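Side-chain contacts in acyl-CoA thioesterase (Alicyclobacillus acidocaldarius subsp. acidocaldarius, PDB 3RQB), which is of unknown function but has a double hot-dog fold and probably hydrolyses acyl-CoA thioesters to free acids and coenzyme A: residues P219-I222 against F223-G226; P176-P179 against L180-A183; H10-D13 against D14-L18; V250-Q253 against D254-L258; T237-H241 against G242-Q246. All coordinates share one frame; numbering follows the deposited sequence.

Interaction 1: residues P219-I222 against F223-G226; sequences PETI and FRQG
Thr221 and Gln225 meet in the tight, buried part of this single short helix. Gln225 lies alongside Thr221, pointing the same way. Gln225 NE2 reaches Thr221 O in a weak bond of 3.5 Å. With an alanine here the amide that makes this weak bond is gone, and a gap would probably open beside Ser252 and Leu258, which the glutamine touches. Ile222 is also buried and packs on His182 and Leu185. Backbone bonds hold the turn, among them Phe223 N to Pro219 O at 3.1 Å.

The rest is looser. Glu220, Phe223 and Arg224 are exposed. Even so, the guanidinium group of Arg224 lays one face over Thr221 CA, which sits toward the rim of the group, 3.4 Å from Arg224 CZ. Arg224 NH1 makes only a weak bond to Thr221 OG1, at 3.1 Å. The stronger partner of that hydroxyl is Asp218, just before the helix. The arginine gets back there because its chain runs straight and then bends at chi3 (-53°). The Phe223 ring has Pro219 O over one face, 3.3 Å from Phe223 CD2, while Phe223 CE2 meets Pro219 CB at 4.2 Å. Gly226, with positive phi, is the first residue to leave helical geometry. The arrangement is that of a short connecting helix in a hot-dog domain, which follows strand 206-215 and precedes strand 230-240 in the chain.

Interaction 2: residues P176-P179 against L180-A183; sequences PPRP and LDHA
Arg178 reaches the carboxylate of Asp181, three residues further along the chain. The side chain starts with CB, which packs beside His10. CG lies opposite the backbone nitrogen across the CA-CB bond (chi1 165°). From there the chain stays extended through CD to NE, and this length carries the guanidinium group to the aspartate. NE has a hydrogen-bond partner outside this turn. Arg178 CZ lies against Phe12 and is 4.1 Å from Asp181 OD1. At the tip, Arg178 NH1 makes a salt bridge to Asp181 OD1 at 3.3 Å. The N-H points almost straight at that oxygen (179°), which lies in the guanidinium plane. The carboxylate plane is turned 65° from the guanidinium plane, and NH1 meets OD1 from above the carboxylate plane. Arg178 NH2 turns to its stronger partner, Asp13 of helix 11-15, and comes no nearer than 3.9 Å to Asp181 OD2.

Asp181 is the N-cap of helix 182-188, the first helix after strand 168-174 in this hot-dog domain. Its OD1 also accepts the backbone N of Ala184, so one oxygen serves both the helix end and the arginine. The aspartate is thereby held in place by two donors. Leu180, between the two charged residues, is buried. Its CB touches the backbone of Pro179, with Leu180 CB 3.6 Å from Pro179 C.

Interaction 3: residues H10-D13 against D14-L18; sequences HAFD and DATAL
Asp14 N bonds to His10 O at 2.8 Å, the first turn of the short N-terminal helix 11-15, with His10 at its N-cap position. Asp14 sends its own carboxylate away from that turn, and OD2 makes a weak bond to Thr9 OG1. Ala15 follows with its N toward Ala11 O, though the place of that oxygen is less sure. Its CB faces Ile43 of helix 41-53.

Thr16 carries the side-chain contact. Phe12 O accepts twice from it, from Thr16 N at 3.0 Å and from Thr16 OG1 at 3.1 Å. The hydroxyl donor is tilted 34° from the carbonyl plane. OG1 sits between the backbone N and the carbonyl carbon of Thr16 (chi1 69°), which brings it to Phe12 O and leaves the methyl over the ring. CG2 of Thr16 stands over one face of Phe12, 4.2 Å from the ring centroid, as a CH-pi contact. The ring, whose neighbour Asp13 forms a salt bridge with Arg178, is buried between helices 41-53 and 182-188, touching Ile43, Ala46, Ala183 and Ala187.

The helix ends at Ala15, and by Ala17 its bonding pattern is lost. Ala17 N lies 3.0 Å from Asp13 O, but the angle is too poor for a bond.

Interaction 4: residues V250-Q253 against D254-L258; sequences VWSQ and DGDLL
Trp251 and Leu257 face each other across an antiparallel pair, their side chains on the same face of the sheet. The leucine comes over the indole, and its CD1 stands 3.8 Å from the centroid of the Trp251 six-membered ring, only 8° off the normal. This is a CH-pi contact over the middle of the ring. Leu257 reaches it with CG anti to its own backbone nitrogen (chi1 175°). Leu257 CB adds a contact with Trp251 CZ3 at 3.8 Å. Gly255 O meets the same indole differently, at the edge and near its plane, 3.3 Å from Trp251 CE3. Thr237 of the second subunit packs on Leu257.

The two strands form a beta hairpin closed by a type I turn from Ser252 to Gly255 with a G1 beta bulge. Ser252 N bonds to Asp256 O at 2.7 Å, while Gly255 N returns to Ser252 O at 2.9 Å. Ser252 turns its CB into the bend, and OG gathers backbone N-H groups there. Asp256 N bonds to Ser252 OG at 2.9 Å. Asp254 N and Gly255 N add weak bonds to the same oxygen. The hydroxyl therefore helps hold the turn closed from inside.

Leu258 points back at the first strand. Leu258 CD1 touches Val250 CG1 at 4.3 Å, and Leu258 CD2 lies 4.0 Å from Ser252 CB, with Gln225 close by on the serine.

Interaction 5: residues T237-H241 against G242-Q246; sequences TGFSH and GYFDQ
Asp245 grips Thr237 with both carboxylate oxygens, one on the backbone and one on the side chain. Asp245 OD1 accepts Thr237 N at 2.8 Å. Asp245 OD2 takes the hydroxyl, Thr237 OG1, at 2.5 Å. Each oxygen uses its syn lone pair, so the threonine sits in the fork of the carboxylate. Asp245 places this fork by swinging CG between its backbone N and C (chi1 85°), back across to the first strand. A leucine in its place would probably leave Thr237 N and OG1 without these acceptors and this end of the strand pair less firmly joined.

The two strands are the end of a beta hairpin, turned by a type I' turn from Ser240 to Tyr243. Two backbone bonds close it, Ser240 N to Tyr243 O and Tyr243 N to Ser240 O, both 2.9 Å. Gly242 follows His241 with positive phi, where a CB would strike the carbonyl before it. The Phe239 and Phe244 rings meet obliquely on one face, their centroids 5.5 Å apart and their planes 41° apart. They pack on Val196 and Met267. Tyr243, with Ser240 on the other face, meets Tyr266 edge-to-face. Arg115 of the second subunit bonds to Ser240 O and His241 O.

In the fold
Interactions 3, 2, 1 and 4 form a connected series. Between 3 and 2 the join is a salt bridge, Arg178 NH2 to Asp13 OD1 at 2.5 Å. Interactions 2 and 1 have centres 10 Å apart and meet where Ile222 CD1 packs on His182 CE1 at 3.4 Å. Interaction 1 then touches interaction 4 through Gln225 NE2 and Ser252 CB, also 3.4 Å apart. Interaction 5 stands away, its centre 27 Å from that of interaction 4, though strand 243-251 runs between them. It lies across the chain's centre from interactions 1, 2 and 3, at the subunit interface, where Gly238 and Phe239 pair with a strand of the second subunit.

Interaction 1: residues P219-I222 against F223-G226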
loop_
_atom_site.group_PDB
_atom_site.type_symbol
_atom_site.label_atom_id
_atom_site.label_comp_id
_atom_site.label_asym_id
_atom_site.label_seq_id
_atom_site.Cartn_x
_atom_site.Cartn_y
_atom_site.Cartn_z
ATOM N N PRO B 219 -17.824 2.395 -7.481
ATOM C CA PRO B 219 -18.745 2.448 -6.346
ATOM C C PRO B 219 -20.051 1.661 -6.548
ATOM O O PRO B 219 -20.483 0.983 -5.611
ATOM C CB PRO B 219 -19.017 3.948 -6.213
ATOM C CG PRO B 219 -17.723 4.576 -6.612
ATOM C CD PRO B 219 -17.206 3.707 -7.747
ATOM N N GLU B 220 -20.652 1.730 -7.736
ATOM C CA GLU B 220 -21.965 1.124 -7.980
ATOM C C GLU B 220 -21.903 -0.385 -7.849
ATOM O O GLU B 220 -22.799 -1.011 -7.272
ATOM C CB GLU B 220 -22.500 1.507 -9.360
ATOM C CG GLU B 220 -22.660 3.014 -9.578
ATOM C CD GLU B 220 -21.450 3.666 -10.251
ATOM O OE1 GLU B 220 -20.363 3.730 -9.632
ATOM O OE2 GLU B 220 -21.595 4.123 -11.408
ATOM N N THR B 221 -20.832 -0.957 -8.388
ATOM C CA THR B 221 -20.571 -2.383 -8.260
ATOM C C THR B 221 -20.509 -2.779 -6.797
ATOM O O THR B 221 -21.150 -3.744 -6.367
ATOM C CB THR B 221 -19.225 -2.765 -8.882
ATOM O OG1 THR B 221 -19.303 -2.670 -10.314
ATOM C CG2 THR B 221 -18.845 -4.196 -8.471
ATOM N N ILE B 222 -19.725 -2.029 -6.032
ATOM C CA ILE B 222 -19.558 -2.303 -4.609
ATOM C C ILE B 222 -20.918 -2.402 -3.896
ATOM O O ILE B 222 -21.222 -3.399 -3.230
ATOM C CB ILE B 222 -18.631 -1.248 -3.945
ATOM C CG1 ILE B 222 -17.163 -1.512 -4.340
ATOM C CG2 ILE B 222 -18.816 -1.253 -2.431
ATOM C CD1 ILE B 222 -16.172 -0.365 -4.052
ATOM N N PHE B 223 -21.739 -1.372 -4.069
ATOM C CA PHE B 223 -23.046 -1.305 -3.429
ATOM C C PHE B 223 -23.949 -2.459 -3.842
ATOM O O PHE B 223 -24.701 -2.995 -3.029
ATOM C CB PHE B 223 -23.690 0.032 -3.752
ATOM C CG PHE B 223 -22.887 1.204 -3.262
ATOM C CD1 PHE B 223 -22.073 1.079 -2.141
ATOM C CD2 PHE B 223 -22.927 2.428 -3.915
ATOM C CE1 PHE B 223 -21.324 2.158 -1.670
ATOM C CE2 PHE B 223 -22.170 3.511 -3.452
ATOM C CZ PHE B 223 -21.372 3.373 -2.328
ATOM N N ARG B 224 -23.816 -2.863 -5.099
ATOM C CA ARG B 224 -24.618 -3.921 -5.692
ATOM C C ARG B 224 -24.665 -5.183 -4.812
ATOM O O ARG B 224 -25.667 -5.900 -4.787
ATOM C CB ARG B 224 -24.014 -4.246 -7.058
ATOM C CG ARG B 224 -24.816 -5.153 -7.964
ATOM C CD ARG B 224 -24.144 -5.207 -9.336
ATOM N NE ARG B 224 -23.910 -3.862 -9.874
ATOM C CZ ARG B 224 -22.820 -3.489 -10.544
ATOM N NH1 ARG B 224 -21.845 -4.364 -10.769
ATOM N NH2 ARG B 224 -22.706 -2.239 -10.992
ATOM N N GLN B 225 -23.578 -5.448 -4.096
ATOM C CA GLN B 225 -23.446 -6.659 -3.284
ATOM C C GLN B 225 -24.435 -6.738 -2.114
ATOM O O GLN B 225 -24.835 -7.829 -1.696
ATOM C CB GLN B 225 -22.017 -6.769 -2.744
ATOM C CG GLN B 225 -20.933 -6.528 -3.781
ATOM C CD GLN B 225 -20.902 -7.587 -4.873
ATOM O OE1 GLN B 225 -21.126 -8.768 -4.621
ATOM N NE2 GLN B 225 -20.617 -7.162 -6.094
ATOM N N GLY B 226 -24.816 -5.591 -1.569
ATOM C CA GLY B 226 -25.751 -5.601 -0.467
ATOM C C GLY B 226 -25.154 -6.503 0.583
ATOM O O GLY B 226 -24.002 -6.322 0.984
#

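Interaction 2: residues P176-P179 against L180-A183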
loop_
_atom_site.group_PDB
_atom_site.type_symbol
_atom_site.label_atom_id
_atom_site.label_comp_id
_atom_site.label_asym_id
_atom_site.label_seq_id
_atom_site.Cartn_x
_atom_site.Cartn_y
_atom_site.Cartn_z
ATOM N N PRO B 176 -24.162 -9.245 12.227
ATOM C CA PRO B 176 -25.277 -9.672 11.384
ATOM C C PRO B 176 -25.224 -8.918 10.073
ATOM O O PRO B 176 -24.580 -7.866 9.996
ATOM C CB PRO B 176 -26.508 -9.227 12.181
ATOM C CG PRO B 176 -26.015 -8.193 13.100
ATOM C CD PRO B 176 -24.636 -8.626 13.470
ATOM N N PRO B 177 -25.919 -9.440 9.056
ATOM C CA PRO B 177 -25.787 -9.003 7.660
ATOM C C PRO B 177 -25.923 -7.503 7.544
ATOM O O PRO B 177 -26.804 -6.909 8.171
ATOM C CB PRO B 177 -26.962 -9.693 6.963
ATOM C CG PRO B 177 -27.943 -9.999 8.071
ATOM C CD PRO B 177 -27.098 -10.299 9.263
ATOM N N ARG B 178 -25.037 -6.886 6.777
ATOM C CA ARG B 178 -25.146 -5.451 6.561
ATOM C C ARG B 178 -24.781 -5.113 5.130
ATOM O O ARG B 178 -23.827 -5.668 4.583
ATOM C CB ARG B 178 -24.227 -4.706 7.535
ATOM C CG ARG B 178 -23.974 -3.245 7.204
ATOM C CD ARG B 178 -22.945 -2.651 8.169
ATOM N NE ARG B 178 -22.855 -1.188 8.108
ATOM C CZ ARG B 178 -22.117 -0.522 7.222
ATOM N NH1 ARG B 178 -21.414 -1.187 6.307
ATOM N NH2 ARG B 178 -22.085 0.805 7.242
ATOM N N PRO B 179 -25.515 -4.162 4.534
ATOM C CA PRO B 179 -25.265 -3.747 3.155
ATOM C C PRO B 179 -23.842 -3.268 3.020
ATOM O O PRO B 179 -23.275 -2.716 3.964
ATOM C CB PRO B 179 -26.238 -2.593 2.961
ATOM C CG PRO B 179 -27.376 -2.942 3.866
ATOM C CD PRO B 179 -26.728 -3.533 5.078
ATOM N N LEU B 180 -23.264 -3.492 1.850
ATOM C CA LEU B 180 -21.857 -3.208 1.665
ATOM C C LEU B 180 -21.633 -1.774 1.239
ATOM O O LEU B 180 -22.363 -1.254 0.399
ATOM C CB LEU B 180 -21.249 -4.147 0.630
ATOM C CG LEU B 180 -19.729 -4.036 0.571
ATOM C CD1 LEU B 180 -19.120 -4.255 1.954
ATOM C CD2 LEU B 180 -19.171 -5.026 -0.427
ATOM N N ASP B 181 -20.628 -1.143 1.841
ATOM C CA ASP B 181 -20.152 0.168 1.411
ATOM C C ASP B 181 -18.634 0.206 1.541
ATOM O O ASP B 181 -18.015 -0.798 1.860
ATOM C CB ASP B 181 -20.815 1.294 2.212
ATOM C CG ASP B 181 -20.248 1.441 3.613
ATOM O OD1 ASP B 181 -19.631 0.486 4.123
ATOM O OD2 ASP B 181 -20.429 2.525 4.208
ATOM N N HIS B 182 -18.025 1.355 1.304
ATOM C CA HIS B 182 -16.568 1.406 1.242
ATOM C C HIS B 182 -15.869 1.097 2.561
ATOM O O HIS B 182 -14.950 0.279 2.610
ATOM C CB HIS B 182 -16.105 2.742 0.664
ATOM C CG HIS B 182 -16.520 2.944 -0.762
ATOM N ND1 HIS B 182 -15.740 2.548 -1.830
ATOM C CD2 HIS B 182 -17.646 3.474 -1.298
ATOM C CE1 HIS B 182 -16.361 2.837 -2.960
ATOM N NE2 HIS B 182 -17.521 3.400 -2.664
ATOM N N ALA B 183 -16.302 1.736 3.638
ATOM C CA ALA B 183 -15.624 1.524 4.913
ATOM C C ALA B 183 -15.731 0.061 5.376
ATOM O O ALA B 183 -14.760 -0.524 5.855
ATOM C CB ALA B 183 -16.138 2.499 5.978
#

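Interaction 3: residues H10-D13 against D14-L18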
loop_
_atom_site.group_PDB
_atom_site.type_symbol
_atom_site.label_atom_id
_atom_site.label_comp_id
_atom_site.label_asym_id
_atom_site.label_seq_id
_atom_site.Cartn_x
_atom_site.Cartn_y
_atom_site.Cartn_z
ATOM N N HIS B 10 -26.578 -0.912 13.722
ATOM C CA HIS B 10 -25.649 -2.002 13.466
ATOM C C HIS B 10 -24.343 -1.676 14.176
ATOM O O HIS B 10 -23.900 -0.524 14.180
ATOM C CB HIS B 10 -25.395 -2.169 11.969
ATOM C CG HIS B 10 -24.544 -3.353 11.632
ATOM N ND1 HIS B 10 -25.046 -4.484 11.023
ATOM C CD2 HIS B 10 -23.225 -3.588 11.830
ATOM C CE1 HIS B 10 -24.072 -5.363 10.856
ATOM N NE2 HIS B 10 -22.957 -4.843 11.336
ATOM N N ALA B 11 -23.727 -2.691 14.767
ATOM C CA ALA B 11 -22.504 -2.503 15.541
ATOM C C ALA B 11 -21.484 -1.683 14.777
ATOM O O ALA B 11 -20.934 -0.716 15.298
ATOM C CB ALA B 11 -21.906 -3.845 15.901
ATOM N N PHE B 12 -21.239 -2.079 13.535
ATOM C CA PHE B 12 -20.303 -1.381 12.673
ATOM C C PHE B 12 -20.594 0.117 12.615
ATOM O O PHE B 12 -19.708 0.942 12.857
ATOM C CB PHE B 12 -20.363 -1.965 11.263
ATOM C CG PHE B 12 -19.429 -1.302 10.298
ATOM C CD1 PHE B 12 -19.780 -0.116 9.675
ATOM C CD2 PHE B 12 -18.194 -1.859 10.016
ATOM C CE1 PHE B 12 -18.917 0.498 8.786
ATOM C CE2 PHE B 12 -17.326 -1.248 9.126
ATOM C CZ PHE B 12 -17.686 -0.070 8.510
ATOM N N ASP B 13 -21.831 0.470 12.284
ATOM C CA ASP B 13 -22.213 1.875 12.227
ATOM C C ASP B 13 -22.074 2.506 13.609
ATOM O O ASP B 13 -21.918 3.724 13.754
ATOM C CB ASP B 13 -23.642 2.009 11.705
ATOM C CG ASP B 13 -23.792 1.454 10.312
ATOM O OD1 ASP B 13 -22.861 1.653 9.510
ATOM O OD2 ASP B 13 -24.822 0.816 10.017
ATOM N N ASP B 14 -22.132 1.658 14.626
ATOM C CA ASP B 14 -22.010 2.108 15.995
ATOM C C ASP B 14 -20.553 2.440 16.311
ATOM O O ASP B 14 -20.256 3.472 16.894
ATOM C CB ASP B 14 -22.549 1.037 16.941
ATOM C CG ASP B 14 -23.145 1.620 18.202
ATOM O OD1 ASP B 14 -22.526 1.459 19.277
ATOM O OD2 ASP B 14 -24.226 2.246 18.114
ATOM N N ALA B 15 -19.638 1.570 15.905
ATOM C CA ALA B 15 -18.212 1.790 16.147
ATOM C C ALA B 15 -17.674 2.972 15.359
ATOM O O ALA B 15 -16.835 3.734 15.847
ATOM C CB ALA B 15 -17.426 0.549 15.796
ATOM N N THR B 16 -18.153 3.108 14.128
ATOM C CA THR B 16 -17.668 4.143 13.222
ATOM C C THR B 16 -18.518 5.403 13.294
ATOM O O THR B 16 -18.327 6.332 12.506
ATOM C CB THR B 16 -17.618 3.658 11.772
ATOM O OG1 THR B 16 -18.955 3.476 11.285
ATOM C CG2 THR B 16 -16.824 2.347 11.669
ATOM N N ALA B 17 -19.484 5.420 14.206
ATOM C CA ALA B 17 -20.266 6.628 14.426
ATOM C C ALA B 17 -19.320 7.757 14.829
ATOM O O ALA B 17 -18.499 7.595 15.741
ATOM C CB ALA B 17 -21.330 6.400 15.498
ATOM N N LEU B 18 -19.430 8.888 14.135
ATOM C CA LEU B 18 -18.619 10.064 14.427
ATOM C C LEU B 18 -19.506 11.284 14.611
ATOM O O LEU B 18 -20.704 11.264 14.304
ATOM C CB LEU B 18 -17.620 10.348 13.303
ATOM C CG LEU B 18 -16.616 9.249 12.949
ATOM C CD1 LEU B 18 -15.637 9.699 11.867
ATOM C CD2 LEU B 18 -15.873 8.795 14.201
#

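Interaction 4: residues V250-Q253 against D254-L258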
loop_
_atom_site.group_PDB
_atom_site.type_symbol
_atom_site.label_atom_id
_atom_site.label_comp_id
_atom_site.label_asym_id
_atom_site.label_seq_id
_atom_site.Cartn_x
_atom_site.Cartn_y
_atom_site.Cartn_z
ATOM N N VAL B 250 -10.277 -9.150 -2.775
ATOM C CA VAL B 250 -11.656 -9.448 -2.409
ATOM C C VAL B 250 -12.546 -9.481 -3.627
ATOM O O VAL B 250 -12.628 -8.506 -4.373
ATOM C CB VAL B 250 -12.228 -8.424 -1.426
ATOM C CG1 VAL B 250 -13.602 -8.888 -0.946
ATOM C CG2 VAL B 250 -11.295 -8.256 -0.243
ATOM N N TRP B 251 -13.228 -10.602 -3.818
ATOM C CA TRP B 251 -14.033 -10.788 -5.015
ATOM C C TRP B 251 -15.516 -10.882 -4.702
ATOM O O TRP B 251 -15.919 -11.305 -3.605
ATOM C CB TRP B 251 -13.634 -12.073 -5.737
ATOM C CG TRP B 251 -12.174 -12.232 -6.035
ATOM C CD1 TRP B 251 -11.193 -12.611 -5.166
ATOM C CD2 TRP B 251 -11.538 -12.072 -7.313
ATOM N NE1 TRP B 251 -9.985 -12.678 -5.816
ATOM C CE2 TRP B 251 -10.170 -12.352 -7.135
ATOM C CE3 TRP B 251 -11.994 -11.705 -8.584
ATOM C CZ2 TRP B 251 -9.254 -12.276 -8.184
ATOM C CZ3 TRP B 251 -11.084 -11.626 -9.619
ATOM C CH2 TRP B 251 -9.730 -11.910 -9.414
ATOM N N SER B 252 -16.321 -10.484 -5.684
ATOM C CA SER B 252 -17.762 -10.707 -5.651
ATOM C C SER B 252 -18.039 -12.138 -6.053
ATOM O O SER B 252 -17.225 -12.757 -6.733
ATOM C CB SER B 252 -18.485 -9.786 -6.622
ATOM O OG SER B 252 -18.372 -10.287 -7.942
ATOM N N GLN B 253 -19.184 -12.664 -5.635
ATOM C CA GLN B 253 -19.579 -14.014 -6.016
ATOM C C GLN B 253 -19.673 -14.176 -7.546
ATOM O O GLN B 253 -19.608 -15.294 -8.066
ATOM C CB GLN B 253 -20.886 -14.418 -5.315
ATOM C CG GLN B 253 -20.790 -14.431 -3.785
ATOM C CD GLN B 253 -21.885 -15.250 -3.124
ATOM O OE1 GLN B 253 -22.220 -16.338 -3.593
ATOM N NE2 GLN B 253 -22.441 -14.735 -2.024
ATOM N N ASP B 254 -19.800 -13.061 -8.262
ATOM C CA ASP B 254 -19.884 -13.100 -9.722
ATOM C C ASP B 254 -18.520 -13.214 -10.375
ATOM O O ASP B 254 -18.416 -13.543 -11.554
ATOM C CB ASP B 254 -20.594 -11.863 -10.253
ATOM C CG ASP B 254 -22.025 -11.788 -9.795
ATOM O OD1 ASP B 254 -22.633 -12.864 -9.599
ATOM O OD2 ASP B 254 -22.535 -10.661 -9.619
ATOM N N GLY B 255 -17.477 -12.954 -9.597
ATOM C CA GLY B 255 -16.120 -12.993 -10.105
ATOM C C GLY B 255 -15.532 -11.614 -10.338
ATOM O O GLY B 255 -14.416 -11.495 -10.850
ATOM N N ASP B 256 -16.276 -10.576 -9.952
ATOM C CA ASP B 256 -15.785 -9.200 -10.027
ATOM C C ASP B 256 -14.789 -8.900 -8.916
ATOM O O ASP B 256 -15.017 -9.235 -7.745
ATOM C CB ASP B 256 -16.944 -8.213 -9.940
ATOM C CG ASP B 256 -17.955 -8.399 -11.056
ATOM O OD1 ASP B 256 -17.811 -7.749 -12.116
ATOM O OD2 ASP B 256 -18.896 -9.202 -10.873
ATOM N N LEU B 257 -13.695 -8.240 -9.278
ATOM C CA LEU B 257 -12.646 -7.955 -8.317
ATOM C C LEU B 257 -12.943 -6.629 -7.632
ATOM O O LEU B 257 -12.931 -5.567 -8.258
ATOM C CB LEU B 257 -11.296 -7.875 -9.023
ATOM C CG LEU B 257 -10.134 -7.460 -8.122
ATOM C CD1 LEU B 257 -9.890 -8.517 -7.060
ATOM C CD2 LEU B 257 -8.876 -7.227 -8.938
ATOM N N LEU B 258 -13.200 -6.705 -6.335
ATOM C CA LEU B 258 -13.674 -5.565 -5.557
ATOM C C LEU B 258 -12.546 -4.664 -5.037
ATOM O O LEU B 258 -12.536 -3.462 -5.303
ATOM C CB LEU B 258 -14.605 -6.031 -4.442
ATOM C CG LEU B 258 -15.704 -6.981 -4.936
ATOM C CD1 LEU B 258 -16.506 -7.551 -3.786
ATOM C CD2 LEU B 258 -16.626 -6.290 -5.915
#

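Interaction 5: residues T237-H241 against G242-Q246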
loop_
_atom_site.group_PDB
_atom_site.type_symbol
_atom_site.label_atom_id
_atom_site.label_comp_id
_atom_site.label_asym_id
_atom_site.label_seq_id
_atom_site.Cartn_x
_atom_site.Cartn_y
_atom_site.Cartn_z
ATOM N N THR B 237 4.229 -12.918 1.341
ATOM C CA THR B 237 5.389 -12.878 0.470
ATOM C C THR B 237 6.611 -13.438 1.193
ATOM O O THR B 237 7.153 -14.472 0.810
ATOM C CB THR B 237 5.648 -11.461 -0.037
ATOM O OG1 THR B 237 4.393 -10.798 -0.241
ATOM C CG2 THR B 237 6.403 -11.517 -1.344
ATOM N N GLY B 238 7.036 -12.771 2.255
ATOM C CA GLY B 238 8.161 -13.264 3.017
ATOM C C GLY B 238 8.044 -12.904 4.479
ATOM O O GLY B 238 7.159 -12.142 4.867
ATOM N N PHE B 239 8.922 -13.487 5.289
ATOM C CA PHE B 239 9.016 -13.159 6.698
ATOM C C PHE B 239 10.490 -12.972 7.005
ATOM O O PHE B 239 11.271 -13.922 6.898
ATOM C CB PHE B 239 8.492 -14.314 7.544
ATOM C CG PHE B 239 7.139 -14.842 7.116
ATOM C CD1 PHE B 239 7.030 -15.777 6.090
ATOM C CD2 PHE B 239 5.978 -14.445 7.773
ATOM C CE1 PHE B 239 5.780 -16.286 5.709
ATOM C CE2 PHE B 239 4.726 -14.950 7.399
ATOM C CZ PHE B 239 4.629 -15.871 6.368
ATOM N N SER B 240 10.892 -11.771 7.394
ATOM C CA SER B 240 12.301 -11.576 7.692
ATOM C C SER B 240 12.545 -10.597 8.820
ATOM O O SER B 240 11.860 -9.585 8.926
ATOM C CB SER B 240 13.055 -11.121 6.444
ATOM O OG SER B 240 14.424 -10.905 6.737
ATOM N N HIS B 241 13.508 -10.929 9.672
ATOM C CA HIS B 241 14.048 -9.975 10.627
ATOM C C HIS B 241 12.969 -9.157 11.323
ATOM O O HIS B 241 13.069 -7.930 11.409
ATOM C CB HIS B 241 15.053 -9.050 9.945
ATOM C CG HIS B 241 16.369 -9.699 9.662
ATOM N ND1 HIS B 241 16.496 -10.791 8.831
ATOM C CD2 HIS B 241 17.619 -9.412 10.100
ATOM C CE1 HIS B 241 17.766 -11.148 8.768
ATOM N NE2 HIS B 241 18.469 -10.328 9.529
ATOM N N GLY B 242 11.923 -9.822 11.798
ATOM C CA GLY B 242 10.945 -9.150 12.629
ATOM C C GLY B 242 9.687 -8.671 11.942
ATOM O O GLY B 242 8.782 -8.173 12.604
ATOM N N TYR B 243 9.610 -8.808 10.624
ATOM C CA TYR B 243 8.399 -8.389 9.917
ATOM C C TYR B 243 7.930 -9.348 8.839
ATOM O O TYR B 243 8.692 -10.189 8.357
ATOM C CB TYR B 243 8.567 -6.996 9.313
ATOM C CG TYR B 243 8.621 -5.922 10.363
ATOM C CD1 TYR B 243 7.480 -5.227 10.743
ATOM C CD2 TYR B 243 9.814 -5.626 10.998
ATOM C CE1 TYR B 243 7.542 -4.242 11.723
ATOM C CE2 TYR B 243 9.889 -4.659 11.970
ATOM C CZ TYR B 243 8.760 -3.961 12.335
ATOM O OH TYR B 243 8.885 -2.987 13.315
ATOM N N PHE B 244 6.656 -9.220 8.481
ATOM C CA PHE B 244 6.125 -9.898 7.309
ATOM C C PHE B 244 4.972 -9.092 6.718
ATOM O O PHE B 244 4.513 -8.120 7.322
ATOM C CB PHE B 244 5.632 -11.298 7.678
ATOM C CG PHE B 244 4.340 -11.296 8.437
ATOM C CD1 PHE B 244 4.339 -11.276 9.825
ATOM C CD2 PHE B 244 3.119 -11.298 7.757
ATOM C CE1 PHE B 244 3.144 -11.266 10.522
ATOM C CE2 PHE B 244 1.919 -11.285 8.439
ATOM C CZ PHE B 244 1.926 -11.269 9.824
ATOM N N ASP B 245 4.454 -9.564 5.584
ATOM C CA ASP B 245 3.488 -8.810 4.798
ATOM C C ASP B 245 2.303 -9.663 4.357
ATOM O O ASP B 245 2.386 -10.887 4.269
ATOM C CB ASP B 245 4.163 -8.228 3.554
ATOM C CG ASP B 245 4.201 -9.214 2.400
ATOM O OD1 ASP B 245 4.462 -10.413 2.642
ATOM O OD2 ASP B 245 3.947 -8.791 1.255
ATOM N N GLN B 246 1.198 -9.000 4.055
ATOM C CA GLN B 246 0.025 -9.704 3.600
ATOM C C GLN B 246 -0.424 -9.031 2.333
ATOM O O GLN B 246 -0.547 -7.812 2.288
ATOM C CB GLN B 246 -1.080 -9.629 4.654
ATOM C CG GLN B 246 -2.163 -10.672 4.480
ATOM C CD GLN B 246 -3.132 -10.701 5.643
ATOM O OE1 GLN B 246 -2.877 -11.345 6.660
ATOM N NE2 GLN B 246 -4.258 -10.005 5.497
#